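Local atomic coordinates of alginate lyase A1-II' (PDB entry 2CWS), a protein that probably cleaves the polysaccharide alginate as a lyase, this chain being the polysaccharide lyase family-7 catalytic domain of a longer protein. Residues W85-Q99 / L158-G171. Residues are numbered along the deposited sequence; the frame is centred on the assembly and turned at random.
Sequences WQGTHTMKLSGKTVQ and LGDLYNMEIRVTDG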
ATOM      1  N   TRP A  85       4.358  14.429   9.436  1.00  5.86           N
ATOM      2  CA  TRP A  85       5.101  14.921   8.274  1.00  6.11           C
ATOM      3  C   TRP A  85       6.580  15.183   8.578  1.00  5.47           C
ATOM      4  O   TRP A  85       7.373  15.194   7.621  1.00  6.40           O
ATOM      5  CB  TRP A  85       4.447  16.194   7.738  1.00  6.88           C
ATOM      6  CG  TRP A  85       4.544  17.413   8.637  1.00  7.61           C
ATOM      7  CD1 TRP A  85       3.780  17.725   9.713  1.00  8.61           C
ATOM      8  CD2 TRP A  85       5.512  18.473   8.463  1.00  8.22           C
ATOM      9  NE1 TRP A  85       4.234  18.934  10.241  1.00  9.37           N
ATOM     10  CE2 TRP A  85       5.293  19.409   9.482  1.00  9.08           C
ATOM     11  CE3 TRP A  85       6.572  18.716   7.559  1.00  9.89           C
ATOM     12  CZ2 TRP A  85       6.075  20.569   9.600  1.00 12.42           C
ATOM     13  CZ3 TRP A  85       7.348  19.844   7.644  1.00 10.69           C
ATOM     14  CH2 TRP A  85       7.096  20.759   8.662  1.00 12.65           C
ATOM     15  N   GLN A  86       6.914  15.450   9.827  1.00  5.79           N
ATOM     16  CA  GLN A  86       8.302  15.763  10.167  1.00  6.29           C
ATOM     17  C   GLN A  86       9.100  14.506  10.431  1.00  6.11           C
ATOM     18  O   GLN A  86       8.515  13.497  10.879  1.00  6.84           O
ATOM     19  CB  GLN A  86       8.330  16.636  11.420  1.00  7.78           C
ATOM     20  CG  GLN A  86       7.499  17.863  11.320  1.00 13.48           C
ATOM     21  CD  GLN A  86       7.229  18.511  12.683  1.00 16.16           C
ATOM     22  OE1 GLN A  86       7.926  19.540  12.831  1.00 30.48           O
ATOM     23  NE2 GLN A  86       6.319  17.998  13.531  1.00 11.65           N
ATOM     24  N   GLY A  87      10.410  14.568  10.200  1.00  6.99           N
ATOM     25  CA  GLY A  87      11.299  13.411  10.333  1.00  7.51           C
ATOM     26  C   GLY A  87      11.280  12.571   9.068  1.00  6.22           C
ATOM     27  O   GLY A  87      10.756  13.017   8.021  1.00  6.78           O
ATOM     28  N   THR A  88      11.818  11.357   9.162  1.00  5.77           N
ATOM     29  CA  THR A  88      11.971  10.473   8.012  1.00  5.31           C
ATOM     30  C   THR A  88      11.252   9.169   8.242  1.00  5.28           C
ATOM     31  O   THR A  88      11.357   8.547   9.283  1.00  7.35           O
ATOM     32  CB  THR A  88      13.471  10.245   7.738  1.00  5.71           C
ATOM     33  OG1 THR A  88      14.040  11.468   7.274  1.00  6.56           O
ATOM     34  CG2 THR A  88      13.692   9.204   6.674  1.00  7.45           C
ATOM     35  N   HIS A  89      10.482   8.783   7.221  1.00  4.74           N
ATOM     36  CA  HIS A  89       9.558   7.658   7.282  1.00  4.50           C
ATOM     37  C   HIS A  89       9.683   6.905   5.974  1.00  4.38           C
ATOM     38  O   HIS A  89       9.312   7.491   4.926  1.00  4.87           O
ATOM     39  CB  HIS A  89       8.123   8.210   7.424  1.00  4.97           C
ATOM     40  CG  HIS A  89       8.043   9.203   8.569  1.00  4.89           C
ATOM     41  ND1 HIS A  89       8.064   8.793   9.882  1.00  5.18           N
ATOM     42  CD2 HIS A  89       8.074  10.551   8.557  1.00  5.79           C
ATOM     43  CE1 HIS A  89       8.032   9.874  10.656  1.00  6.02           C
ATOM     44  NE2 HIS A  89       8.041  10.947   9.860  1.00  6.52           N
ATOM     45  N   THR A  90      10.211   5.680   5.984  1.00  4.33           N
ATOM     46  CA  THR A  90      10.592   5.029   4.746  1.00  4.82           C
ATOM     47  C   THR A  90      10.101   3.594   4.698  1.00  4.14           C
ATOM     48  O   THR A  90      10.411   2.817   5.593  1.00  5.76           O
ATOM     49  CB  THR A  90      12.128   5.014   4.601  1.00  5.51           C
ATOM     50  OG1 THR A  90      12.521   6.412   4.653  1.00  7.62           O
ATOM     51  CG2 THR A  90      12.535   4.407   3.261  1.00  7.04           C
ATOM     52  N   MET A  91       9.415   3.238   3.621  1.00  4.00           N
ATOM     53  CA  MET A  91       9.073   1.839   3.328  1.00  3.84           C
ATOM     54  C   MET A  91       9.883   1.381   2.139  1.00  3.59           C
ATOM     55  O   MET A  91       9.965   2.089   1.124  1.00  4.57           O
ATOM     56  CB  MET A  91       7.566   1.760   3.040  1.00  4.03           C
ATOM     57  CG  MET A  91       7.183   0.338   2.590  1.00  4.47           C
ATOM     58  SD  MET A  91       5.387   0.080   2.524  1.00  4.73           S
ATOM     59  CE  MET A  91       4.988   1.239   1.167  1.00  5.79           C
ATOM     60  N   LYS A  92      10.456   0.213   2.259  1.00  3.96           N
ATOM     61  CA  LYS A  92      11.145  -0.446   1.167  1.00  5.03           C
ATOM     62  C   LYS A  92      10.490  -1.796   0.930  1.00  4.47           C
ATOM     63  O   LYS A  92      10.123  -2.489   1.875  1.00  6.27           O
ATOM     64  CB  LYS A  92      12.635  -0.707   1.447  0.54  7.21           C
ATOM     65  CG  LYS A  92      13.386   0.569   1.733  0.54  8.58           C
ATOM     66  CD  LYS A  92      14.852   0.178   1.996  0.54 11.34           C
ATOM     67  CE  LYS A  92      15.261  -0.792   0.896  0.54 17.07           C
ATOM     68  NZ  LYS A  92      16.663  -1.244   0.980  0.54 23.86           N
ATOM     69  N   LEU A  93      10.328  -2.166  -0.335  1.00  4.40           N
ATOM     70  CA  LEU A  93       9.806  -3.497  -0.615  1.00  4.23           C
ATOM     71  C   LEU A  93      10.403  -3.967  -1.927  1.00  4.19           C
ATOM     72  O   LEU A  93      10.840  -3.182  -2.787  1.00  4.77           O
ATOM     73  CB  LEU A  93       8.261  -3.524  -0.610  1.00  4.89           C
ATOM     74  CG  LEU A  93       7.546  -2.606  -1.632  1.00  5.09           C
ATOM     75  CD1 LEU A  93       7.437  -3.221  -3.032  1.00  5.55           C
ATOM     76  CD2 LEU A  93       6.121  -2.376  -1.117  1.00  6.57           C
ATOM     77  N   SER A  94      10.339  -5.278  -2.124  1.00  3.81           N
ATOM     78  CA  SER A  94      10.617  -5.867  -3.426  1.00  3.99           C
ATOM     79  C   SER A  94       9.461  -6.806  -3.744  1.00  4.02           C
ATOM     80  O   SER A  94       8.975  -7.489  -2.831  1.00  5.48           O
ATOM     81  CB  SER A  94      11.977  -6.556  -3.569  0.67  4.98           C
ATOM     82  OG  SER A  94      11.982  -7.705  -2.769  0.67  5.07           O
ATOM     83  N   GLY A  95       9.004  -6.792  -4.963  1.00  3.93           N
ATOM     84  CA  GLY A  95       7.805  -7.568  -5.277  1.00  5.09           C
ATOM     85  C   GLY A  95       7.548  -7.627  -6.742  1.00  3.49           C
ATOM     86  O   GLY A  95       8.374  -7.191  -7.575  1.00  4.32           O
ATOM     87  N   LYS A  96       6.395  -8.153  -7.113  1.00  3.73           N
ATOM     88  CA  LYS A  96       5.970  -8.221  -8.494  1.00  3.68           C
ATOM     89  C   LYS A  96       4.444  -8.346  -8.530  1.00  3.52           C
ATOM     90  O   LYS A  96       3.834  -8.767  -7.562  1.00  4.69           O
ATOM     91  CB  LYS A  96       6.560  -9.403  -9.299  0.73  4.46           C
ATOM     92  CG  LYS A  96       6.255 -10.777  -8.681  0.73  4.61           C
ATOM     93  CD  LYS A  96       6.539 -11.935  -9.616  0.73  5.12           C
ATOM     94  CE  LYS A  96       8.025 -12.044  -9.798  0.73  6.34           C
ATOM     95  NZ  LYS A  96       8.344 -13.062 -10.883  0.73  7.33           N
ATOM     96  N   THR A  97       3.892  -7.954  -9.677  1.00  3.54           N
ATOM     97  CA  THR A  97       2.459  -8.211  -9.919  1.00  3.92           C
ATOM     98  C   THR A  97       2.401  -9.363 -10.878  1.00  4.09           C
ATOM     99  O   THR A  97       2.984  -9.334 -11.970  1.00  4.86           O
ATOM    100  CB  THR A  97       1.792  -6.929 -10.419  1.00  4.44           C
ATOM    101  OG1 THR A  97       1.757  -5.980  -9.340  1.00  4.93           O
ATOM    102  CG2 THR A  97       0.343  -7.201 -10.823  1.00  5.42           C
ATOM    103  N   VAL A  98       1.655 -10.397 -10.475  1.00  4.07           N
ATOM    104  CA  VAL A  98       1.598 -11.668 -11.200  1.00  4.38           C
ATOM    105  C   VAL A  98       0.415 -11.717 -12.152  1.00  3.76           C
ATOM    106  O   VAL A  98       0.545 -12.293 -13.240  1.00  5.08           O
ATOM    107  CB  VAL A  98       1.498 -12.824 -10.171  1.00  5.26           C
ATOM    108  CG1 VAL A  98       1.202 -14.167 -10.858  1.00  7.18           C
ATOM    109  CG2 VAL A  98       2.773 -12.893  -9.308  1.00  6.25           C
ATOM    110  N   GLN A  99      -0.729 -11.193 -11.725  1.00  3.64           N
ATOM    111  CA  GLN A  99      -1.969 -11.311 -12.490  1.00  3.63           C
ATOM    112  C   GLN A  99      -2.782 -10.038 -12.219  1.00  3.35           C
ATOM    113  O   GLN A  99      -2.829  -9.572 -11.072  1.00  3.82           O
ATOM    114  CB  GLN A  99      -2.770 -12.550 -12.031  1.00  3.86           C
ATOM    115  CG  GLN A  99      -4.099 -12.701 -12.770  1.00  4.45           C
ATOM    116  CD  GLN A  99      -4.817 -13.933 -12.228  1.00  4.66           C
ATOM    117  OE1 GLN A  99      -4.314 -15.070 -12.372  1.00  6.33           O
ATOM    118  NE2 GLN A  99      -6.016 -13.787 -11.662  1.00  5.03           N
ATOM    119  N   LEU A 158       4.297  -6.959 -16.200  1.00  3.93           N
ATOM    120  CA  LEU A 158       3.752  -8.081 -15.451  1.00  4.17           C
ATOM    121  C   LEU A 158       4.816  -9.136 -15.239  1.00  3.66           C
ATOM    122  O   LEU A 158       5.491  -9.531 -16.151  1.00  4.94           O
ATOM    123  CB  LEU A 158       2.573  -8.675 -16.267  1.00  5.01           C
ATOM    124  CG  LEU A 158       1.678  -9.624 -15.480  1.00  5.48           C
ATOM    125  CD1 LEU A 158       0.785  -8.840 -14.535  1.00  6.15           C
ATOM    126  CD2 LEU A 158       0.864 -10.474 -16.440  1.00  7.92           C
ATOM    127  N   GLY A 159       4.958  -9.561 -13.972  1.00  4.04           N
ATOM    128  CA  GLY A 159       5.941 -10.582 -13.596  1.00  4.86           C
ATOM    129  C   GLY A 159       7.335 -10.062 -13.309  1.00  4.38           C
ATOM    130  O   GLY A 159       8.128 -10.807 -12.722  1.00  5.15           O
ATOM    131  N   ASP A 160       7.660  -8.826 -13.683  1.00  4.05           N
ATOM    132  CA  ASP A 160       8.966  -8.280 -13.396  1.00  4.32           C
ATOM    133  C   ASP A 160       9.095  -7.975 -11.899  1.00  4.13           C
ATOM    134  O   ASP A 160       8.170  -7.549 -11.261  1.00  5.02           O
ATOM    135  CB  ASP A 160       9.201  -6.963 -14.117  1.00  5.08           C
ATOM    136  CG  ASP A 160       9.396  -7.082 -15.614  1.00  5.73           C
ATOM    137  OD1 ASP A 160       9.497  -8.208 -16.184  1.00  6.45           O
ATOM    138  OD2 ASP A 160       9.500  -5.972 -16.231  1.00  6.25           O
ATOM    139  N   LEU A 161      10.286  -8.131 -11.349  1.00  5.24           N
ATOM    140  CA  LEU A 161      10.530  -7.771  -9.963  1.00  5.18           C
ATOM    141  C   LEU A 161      10.812  -6.286  -9.919  1.00  5.36           C
ATOM    142  O   LEU A 161      11.628  -5.787 -10.730  1.00  7.37           O
ATOM    143  CB  LEU A 161      11.783  -8.512  -9.464  0.58  7.07           C
ATOM    144  CG  LEU A 161      12.071  -8.266  -7.979  0.58  7.22           C
ATOM    145  CD1 LEU A 161      11.123  -9.176  -7.219  0.58  9.38           C
ATOM    146  CD2 LEU A 161      13.514  -8.488  -7.579  0.58 10.80           C
ATOM    147  N   TYR A 162      10.188  -5.587  -8.993  1.00  4.55           N
ATOM    148  CA  TYR A 162      10.510  -4.175  -8.717  1.00  4.93           C
ATOM    149  C   TYR A 162      11.009  -4.041  -7.280  1.00  4.25           C
ATOM    150  O   TYR A 162      10.546  -4.720  -6.362  1.00  5.04           O
ATOM    151  CB  TYR A 162       9.321  -3.241  -8.947  1.00  5.62           C
ATOM    152  CG  TYR A 162       7.940  -3.783  -8.566  1.00  4.54           C
ATOM    153  CD1 TYR A 162       7.082  -4.231  -9.541  1.00  4.54           C
ATOM    154  CD2 TYR A 162       7.511  -3.807  -7.245  1.00  4.48           C
ATOM    155  CE1 TYR A 162       5.806  -4.714  -9.231  1.00  4.66           C
ATOM    156  CE2 TYR A 162       6.263  -4.300  -6.892  1.00  4.51           C
ATOM    157  CZ  TYR A 162       5.412  -4.749  -7.897  1.00  4.09           C
ATOM    158  OH  TYR A 162       4.152  -5.273  -7.635  1.00  4.52           O
ATOM    159  N   ASN A 163      11.950  -3.126  -7.134  1.00  4.52           N
ATOM    160  CA  ASN A 163      12.432  -2.653  -5.855  1.00  4.60           C
ATOM    161  C   ASN A 163      11.943  -1.247  -5.560  0.61  3.91           C
ATOM    162  O   ASN A 163      12.440  -0.288  -6.152  0.61  3.49           O
ATOM    163  CB  ASN A 163      13.954  -2.606  -5.828  1.00  5.75           C
ATOM    164  CG  ASN A 163      14.533  -3.998  -5.892  1.00  5.34           C
ATOM    165  OD1 ASN A 163      14.276  -4.801  -5.011  1.00  9.51           O
ATOM    166  ND2 ASN A 163      15.288  -4.321  -6.940  1.00  6.89           N
ATOM    167  N   MET A 164      10.984  -1.119  -4.689  1.00  3.97           N
ATOM    168  CA  MET A 164      10.268   0.124  -4.467  1.00  4.38           C
ATOM    169  C   MET A 164      10.710   0.755  -3.156  1.00  4.16           C
ATOM    170  O   MET A 164      10.998   0.040  -2.196  1.00  4.61           O
ATOM    171  CB  MET A 164       8.768  -0.185  -4.409  1.00  4.90           C
ATOM    172  CG  MET A 164       7.907   1.040  -4.217  1.00  5.82           C
ATOM    173  SD  MET A 164       6.159   0.611  -4.035  1.00  7.98           S
ATOM    174  CE  MET A 164       5.822  -0.087  -5.660  1.00  9.50           C
ATOM    175  N   GLU A 165      10.728   2.096  -3.135  1.00  4.24           N
ATOM    176  CA  GLU A 165      10.916   2.783  -1.858  1.00  4.83           C
ATOM    177  C   GLU A 165       9.982   3.981  -1.885  1.00  3.84           C
ATOM    178  O   GLU A 165       9.826   4.646  -2.897  1.00  4.71           O
ATOM    179  CB  GLU A 165      12.373   3.213  -1.703  1.00  5.66           C
ATOM    180  CG  GLU A 165      12.665   3.907  -0.373  1.00  8.24           C
ATOM    181  CD  GLU A 165      14.147   4.155  -0.224  1.00 12.16           C
ATOM    182  OE1 GLU A 165      14.502   5.178   0.369  1.00 15.27           O
ATOM    183  OE2 GLU A 165      14.971   3.336  -0.736  1.00 15.82           O
ATOM    184  N   ILE A 166       9.374   4.227  -0.731  1.00  4.13           N
ATOM    185  CA  ILE A 166       8.535   5.423  -0.571  1.00  4.14           C
ATOM    186  C   ILE A 166       8.963   6.077   0.740  1.00  3.73           C
ATOM    187  O   ILE A 166       8.917   5.407   1.781  1.00  4.57           O
ATOM    188  CB  ILE A 166       7.026   5.152  -0.550  1.00  4.79           C
ATOM    189  CG1 ILE A 166       6.629   4.259  -1.728  1.00  6.89           C
ATOM    190  CG2 ILE A 166       6.282   6.458  -0.539  1.00  8.13           C
ATOM    191  CD1 ILE A 166       5.121   3.910  -1.716  1.00  7.43           C
ATOM    192  N   ARG A 167       9.424   7.311   0.666  1.00  5.07           N
ATOM    193  CA  ARG A 167       9.958   8.024   1.851  1.00  4.62           C
ATOM    194  C   ARG A 167       9.293   9.353   1.985  1.00  4.76           C
ATOM    195  O   ARG A 167       9.163  10.081   1.004  1.00  6.24           O
ATOM    196  CB  ARG A 167      11.499   8.205   1.693  1.00  5.88           C
ATOM    197  CG  ARG A 167      12.097   9.104   2.763  1.00  6.30           C
ATOM    198  CD  ARG A 167      13.625   9.060   2.685  1.00  7.37           C
ATOM    199  NE  ARG A 167      14.233   9.591   1.455  1.00  8.30           N
ATOM    200  CZ  ARG A 167      14.730  10.816   1.317  1.00  8.02           C
ATOM    201  NH1 ARG A 167      14.650  11.735   2.288  1.00  9.04           N
ATOM    202  NH2 ARG A 167      15.301  11.154   0.166  1.00 10.13           N
ATOM    203  N   VAL A 168       8.941   9.707   3.213  1.00  4.54           N
ATOM    204  CA  VAL A 168       8.612  11.076   3.538  1.00  4.39           C
ATOM    205  C   VAL A 168       9.730  11.617   4.427  1.00  4.48           C
ATOM    206  O   VAL A 168      10.030  10.992   5.456  1.00  5.05           O
ATOM    207  CB  VAL A 168       7.255  11.189   4.302  1.00  4.66           C
ATOM    208  CG1 VAL A 168       7.064  12.570   4.918  1.00  5.59           C
ATOM    209  CG2 VAL A 168       6.103  10.845   3.359  1.00  5.49           C
ATOM    210  N   THR A 169      10.293  12.748   4.071  1.00  4.68           N
ATOM    211  CA  THR A 169      11.179  13.484   4.967  1.00  5.46           C
ATOM    212  C   THR A 169      10.682  14.903   5.017  1.00  5.20           C
ATOM    213  O   THR A 169      10.671  15.606   3.982  1.00  5.77           O
ATOM    214  CB  THR A 169      12.652  13.430   4.528  1.00  6.19           C
ATOM    215  OG1 THR A 169      13.104  12.073   4.646  1.00  6.42           O
ATOM    216  CG2 THR A 169      13.520  14.321   5.441  1.00  7.87           C
ATOM    217  N   ASP A 170      10.250  15.362   6.168  1.00  5.50           N
ATOM    218  CA  ASP A 170       9.874  16.771   6.371  1.00  6.42           C
ATOM    219  C   ASP A 170       8.920  17.271   5.295  1.00  5.80           C
ATOM    220  O   ASP A 170       9.087  18.341   4.679  1.00  7.11           O
ATOM    221  CB  ASP A 170      11.146  17.626   6.492  1.00  7.08           C
ATOM    222  CG  ASP A 170      11.981  17.257   7.703  1.00  8.03           C
ATOM    223  OD1 ASP A 170      13.225  17.407   7.623  1.00 12.60           O
ATOM    224  OD2 ASP A 170      11.373  16.806   8.710  1.00 10.08           O
ATOM    225  N   GLY A 171       7.862  16.449   5.050  1.00  5.12           N
ATOM    226  CA  GLY A 171       6.792  16.949   4.164  1.00  5.30           C
ATOM    227  C   GLY A 171       7.072  16.835   2.674  1.00  5.20           C
ATOM    228  O   GLY A 171       6.250  17.373   1.895  1.00  5.33           O
TER
HETATM  229  O   HOH W   1       5.554  -6.981 -11.813  1.00  4.24           O
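From Thr-88 opposite Thr-169 to Gly-95 opposite Tyr-162, strands 88-99 and 162-169 run antiparallel, their axes at 176° and 4.6 Å apart at closest, as neighbours in one sheet of the concanavalin-like jelly-roll sandwich. Paired backbone hydrogen bonds join His-89 to Val-168, Met-91 to Ile-166, Leu-93 to Met-164 and Gly-95 to Tyr-162. Met-91, Leu-93, Tyr-162, Met-164 and Ile-166 turn their side chains to the interior, where Met-164 and Ile-166 reach strand 106-114 of the other sheet. Leu-93 lies alongside Met-164, its CD1 3.6 Å from Met-164 CB, and Met-91 CE meets Ile-166 CD1 in the same side-by-side fashion.

Tyr-162 folds back across the neighbouring strand. With chi1 at 37°, its CG sits between the backbone N and the carbonyl carbon, which lays the ring over Gly-95; Gly-95 O stands 3.4 Å above the ring centre. The phenol then reaches Thr-97, where Tyr-162 OH and Thr-97 OG1 share a hydrogen bond of 3.0 Å. A leucine here would probably leave Gly-95 O without the flat ring against it, and Thr-97 OG1 without its buried hydroxyl mate.

On the other face, Thr-88 OG1 and Thr-169 OG1 are hydrogen-bonded, and Arg-167 NH1 also donates to Thr-169 OG1, so two groups grip that oxygen. Thr-90 OG1 rests against the aliphatic part of Arg-167, whose guanidinium makes a cation-pi contact with Tyr-174. Past the last bridge, the segments are joined once more by Gly-159 N, which donates to Thr-97 O at 2.8 Å.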